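Local coordinates for protein major centromere autoantigen B (PDB 1UFI) that pairs two copies of the human centromere protein CENP-B through its dimerization domain, probably so that the DNA-binding protein acts as a dimer, at residues E11-F16 / H38-L43. Residues are numbered along the deposited sequence; the frame is centred on the assembly and turned at random.
Sequences EAMAYF and HLEHDL
Phe16 reaches across from its helix into the angle between Leu39, Glu40 and Leu43, and following it outward explains most of this contact. At CB, whose bond points toward helix 38-43, it already meets the Leu43 methyl CD1. Chi1 (-171°) sets CG anti to the backbone N, and CD1 of Leu43 lies over one face of the ring, 4.0 Å from the ring centroid, a CH-pi contact. That methyl leans to one side of the ring, its closest ring atom being Phe16 CD2 at 3.6 Å. Farther out the two rim carbons part company: Phe16 CE2 turns to Leu39 CD2, 3.9 Å away and oblique to the ring, while Phe16 CE1 faces Glu40, with OE2 at 3.5 Å near the ring plane and CB at 3.6 Å. The tip, CZ, comes close to the backbone N of Glu40. Ring and carboxylate planes stand 74° apart. The Phe16 and Glu40 side chains cross at about a right angle, Glu40 CG also touching the ring at CE1, and OE2 goes on to a salt bridge with Lys20, which would help keep the carboxylate in place.

One turn back, Met13 has a kinked chain beyond CG and runs alongside Leu43, the two pointing opposite ways, SD resting on Leu43 CB at 3.6 Å. Met13 SD also comes to 3.9 Å from Leu43 CD1, the methyl over the Phe16 ring.

The two segments run antiparallel, 173° between axes 11.3 Å apart, in the half of the helical hairpin 9-23/30-49 away from the connection between its helices. The second subunit packs against the same hairpin: its Leu39 meets Leu39, its Tyr22 Ala12, and its His35 hydrogen-bonds Asp42, making the hairpin half of a dimeric helical bundle.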
ATOM      1  N   GLU A  11      10.157   5.727   6.000  1.00 18.74           N
ATOM      2  CA  GLU A  11       8.906   5.724   6.752  1.00 20.25           C
ATOM      3  C   GLU A  11       7.866   5.019   5.856  1.00 19.02           C
ATOM      4  O   GLU A  11       7.131   4.116   6.313  1.00 18.85           O
ATOM      5  CB  GLU A  11       8.458   7.140   7.024  1.00 20.17           C
ATOM      6  CG  GLU A  11       9.263   7.842   8.138  1.00 25.03           C
ATOM      7  CD  GLU A  11       9.174   9.374   8.134  1.00 26.35           C
ATOM      8  OE1 GLU A  11      10.008  10.029   8.814  1.00 34.24           O
ATOM      9  OE2 GLU A  11       8.341   9.972   7.475  1.00 21.66           O
ATOM     10  N   ALA A  12       7.791   5.436   4.598  1.00 19.71           N
ATOM     11  CA  ALA A  12       6.744   4.878   3.718  1.00 18.24           C
ATOM     12  C   ALA A  12       6.873   3.362   3.633  1.00 17.08           C
ATOM     13  O   ALA A  12       5.876   2.606   3.600  1.00 14.54           O
ATOM     14  CB  ALA A  12       6.768   5.523   2.334  1.00 16.33           C
ATOM     15  N   MET A  13       8.113   2.882   3.546  1.00 16.74           N
ATOM     16  CA  MET A  13       8.319   1.445   3.429  1.00 17.86           C
ATOM     17  C   MET A  13       7.993   0.718   4.708  1.00 17.07           C
ATOM     18  O   MET A  13       7.555  -0.445   4.646  1.00 17.60           O
ATOM     19  CB  MET A  13       9.746   1.124   2.920  1.00 18.08           C
ATOM     20  CG  MET A  13      10.003   1.774   1.582  1.00 19.44           C
ATOM     21  SD  MET A  13       8.701   1.420   0.246  1.00 21.00           S
ATOM     22  CE  MET A  13       9.011   0.040   0.110  1.00 13.60           C
ATOM     23  N   ALA A  14       8.264   1.366   5.849  1.00 18.27           N
ATOM     24  CA  ALA A  14       7.881   0.804   7.157  1.00 18.19           C
ATOM     25  C   ALA A  14       6.372   0.627   7.211  1.00 18.72           C
ATOM     26  O   ALA A  14       5.865  -0.430   7.588  1.00 17.72           O
ATOM     27  CB  ALA A  14       8.380   1.693   8.313  1.00 18.66           C
ATOM     28  N   TYR A  15       5.674   1.684   6.837  1.00 17.07           N
ATOM     29  CA  TYR A  15       4.171   1.702   6.757  1.00 17.15           C
ATOM     30  C   TYR A  15       3.685   0.636   5.797  1.00 16.50           C
ATOM     31  O   TYR A  15       2.760  -0.081   6.056  1.00 15.72           O
ATOM     32  CB  TYR A  15       3.702   3.046   6.276  1.00 16.19           C
ATOM     33  CG  TYR A  15       4.126   4.215   7.184  1.00 15.97           C
ATOM     34  CD1 TYR A  15       4.490   4.000   8.514  1.00 19.80           C
ATOM     35  CD2 TYR A  15       4.132   5.496   6.682  1.00 18.03           C
ATOM     36  CE1 TYR A  15       4.890   5.102   9.336  1.00 22.17           C
ATOM     37  CE2 TYR A  15       4.515   6.572   7.484  1.00 20.70           C
ATOM     38  CZ  TYR A  15       4.876   6.367   8.763  1.00 19.59           C
ATOM     39  OH  TYR A  15       5.220   7.505   9.477  1.00 29.04           O
ATOM     40  N   PHE A  16       4.296   0.548   4.621  1.00 17.14           N
ATOM     41  CA  PHE A  16       3.929  -0.496   3.685  1.00 14.73           C
ATOM     42  C   PHE A  16       4.092  -1.931   4.217  1.00 15.61           C
ATOM     43  O   PHE A  16       3.241  -2.823   3.962  1.00 17.15           O
ATOM     44  CB  PHE A  16       4.734  -0.347   2.356  1.00 13.93           C
ATOM     45  CG  PHE A  16       4.210  -1.277   1.302  1.00 18.37           C
ATOM     46  CD1 PHE A  16       4.785  -2.504   1.062  1.00 19.00           C
ATOM     47  CD2 PHE A  16       3.012  -0.922   0.653  1.00 18.75           C
ATOM     48  CE1 PHE A  16       4.176  -3.392   0.126  1.00 18.26           C
ATOM     49  CE2 PHE A  16       2.444  -1.767  -0.312  1.00 22.64           C
ATOM     50  CZ  PHE A  16       3.020  -3.021  -0.529  1.00 21.69           C
ATOM     51  N   HIS A  38       3.299  -5.735  -6.709  1.00 15.18           N
ATOM     52  CA  HIS A  38       3.346  -4.621  -7.663  1.00 15.96           C
ATOM     53  C   HIS A  38       3.508  -3.269  -6.972  1.00 15.67           C
ATOM     54  O   HIS A  38       4.320  -2.446  -7.388  1.00 17.00           O
ATOM     55  CB  HIS A  38       2.157  -4.668  -8.630  1.00 16.03           C
ATOM     56  CG  HIS A  38       2.348  -5.698  -9.707  1.00 22.15           C
ATOM     57  ND1 HIS A  38       3.131  -5.456 -10.830  1.00 25.13           N
ATOM     58  CD2 HIS A  38       1.993  -7.002  -9.762  1.00 21.69           C
ATOM     59  CE1 HIS A  38       3.167  -6.564 -11.568  1.00 24.58           C
ATOM     60  NE2 HIS A  38       2.485  -7.513 -10.943  1.00 28.32           N
ATOM     61  N   LEU A  39       2.721  -3.000  -5.942  1.00 15.84           N
ATOM     62  CA  LEU A  39       2.854  -1.671  -5.285  1.00 15.98           C
ATOM     63  C   LEU A  39       4.215  -1.485  -4.597  1.00 15.95           C
ATOM     64  O   LEU A  39       4.805  -0.408  -4.659  1.00 17.40           O
ATOM     65  CB  LEU A  39       1.641  -1.405  -4.366  1.00 14.85           C
ATOM     66  CG  LEU A  39       1.610   0.072  -3.990  1.00 18.07           C
ATOM     67  CD1 LEU A  39       1.426   0.919  -5.198  1.00 18.69           C
ATOM     68  CD2 LEU A  39       0.438   0.225  -2.959  1.00 18.88           C
ATOM     69  N   GLU A  40       4.729  -2.558  -4.007  1.00 16.18           N
ATOM     70  CA  GLU A  40       6.029  -2.547  -3.317  1.00 17.15           C
ATOM     71  C   GLU A  40       7.103  -2.184  -4.341  1.00 17.94           C
ATOM     72  O   GLU A  40       8.002  -1.373  -4.050  1.00 16.40           O
ATOM     73  CB  GLU A  40       6.358  -3.893  -2.695  1.00 18.21           C
ATOM     74  CG  GLU A  40       7.548  -3.764  -1.774  1.00 19.16           C
ATOM     75  CD  GLU A  40       7.830  -5.025  -0.945  1.00 23.70           C
ATOM     76  OE1 GLU A  40       9.000  -5.474  -0.884  1.00 26.74           O
ATOM     77  OE2 GLU A  40       6.893  -5.617  -0.355  1.00 25.49           O
ATOM     78  N   HIS A  41       6.954  -2.751  -5.541  1.00 16.29           N
ATOM     79  CA  HIS A  41       7.921  -2.557  -6.615  1.00 18.29           C
ATOM     80  C   HIS A  41       7.888  -1.124  -7.044  1.00 18.29           C
ATOM     81  O   HIS A  41       8.941  -0.500  -7.104  1.00 18.73           O
ATOM     82  CB  HIS A  41       7.594  -3.445  -7.810  1.00 17.48           C
ATOM     83  CG  HIS A  41       8.505  -3.221  -8.971  1.00 22.30           C
ATOM     84  ND1 HIS A  41       9.698  -3.890  -9.113  1.00 28.04           N
ATOM     85  CD2 HIS A  41       8.404  -2.390 -10.032  1.00 24.94           C
ATOM     86  CE1 HIS A  41      10.301  -3.473 -10.213  1.00 24.94           C
ATOM     87  NE2 HIS A  41       9.547  -2.557 -10.784  1.00 22.74           N
ATOM     88  N   ASP A  42       6.673  -0.571  -7.205  1.00 17.98           N
ATOM     89  CA  ASP A  42       6.519   0.813  -7.669  1.00 17.80           C
ATOM     90  C   ASP A  42       7.168   1.710  -6.631  1.00 19.45           C
ATOM     91  O   ASP A  42       7.881   2.677  -6.978  1.00 19.14           O
ATOM     92  CB  ASP A  42       5.021   1.246  -7.811  1.00 19.86           C
ATOM     93  CG  ASP A  42       4.290   0.522  -8.926  1.00 21.40           C
ATOM     94  OD1 ASP A  42       4.926   0.142  -9.935  1.00 23.25           O
ATOM     95  OD2 ASP A  42       3.070   0.280  -8.854  1.00 22.03           O
ATOM     96  N   LEU A  43       6.889   1.458  -5.338  1.00 16.23           N
ATOM     97  CA  LEU A  43       7.435   2.304  -4.267  1.00 14.96           C
ATOM     98  C   LEU A  43       8.983   2.375  -4.361  1.00 16.66           C
ATOM     99  O   LEU A  43       9.527   3.475  -4.222  1.00 18.68           O
ATOM    100  CB  LEU A  43       7.042   1.754  -2.917  1.00 13.17           C
ATOM    101  CG  LEU A  43       5.625   2.122  -2.503  1.00 15.46           C
ATOM    102  CD1 LEU A  43       5.197   1.079  -1.392  1.00 14.12           C
ATOM    103  CD2 LEU A  43       5.599   3.549  -1.961  1.00 17.26           C
TER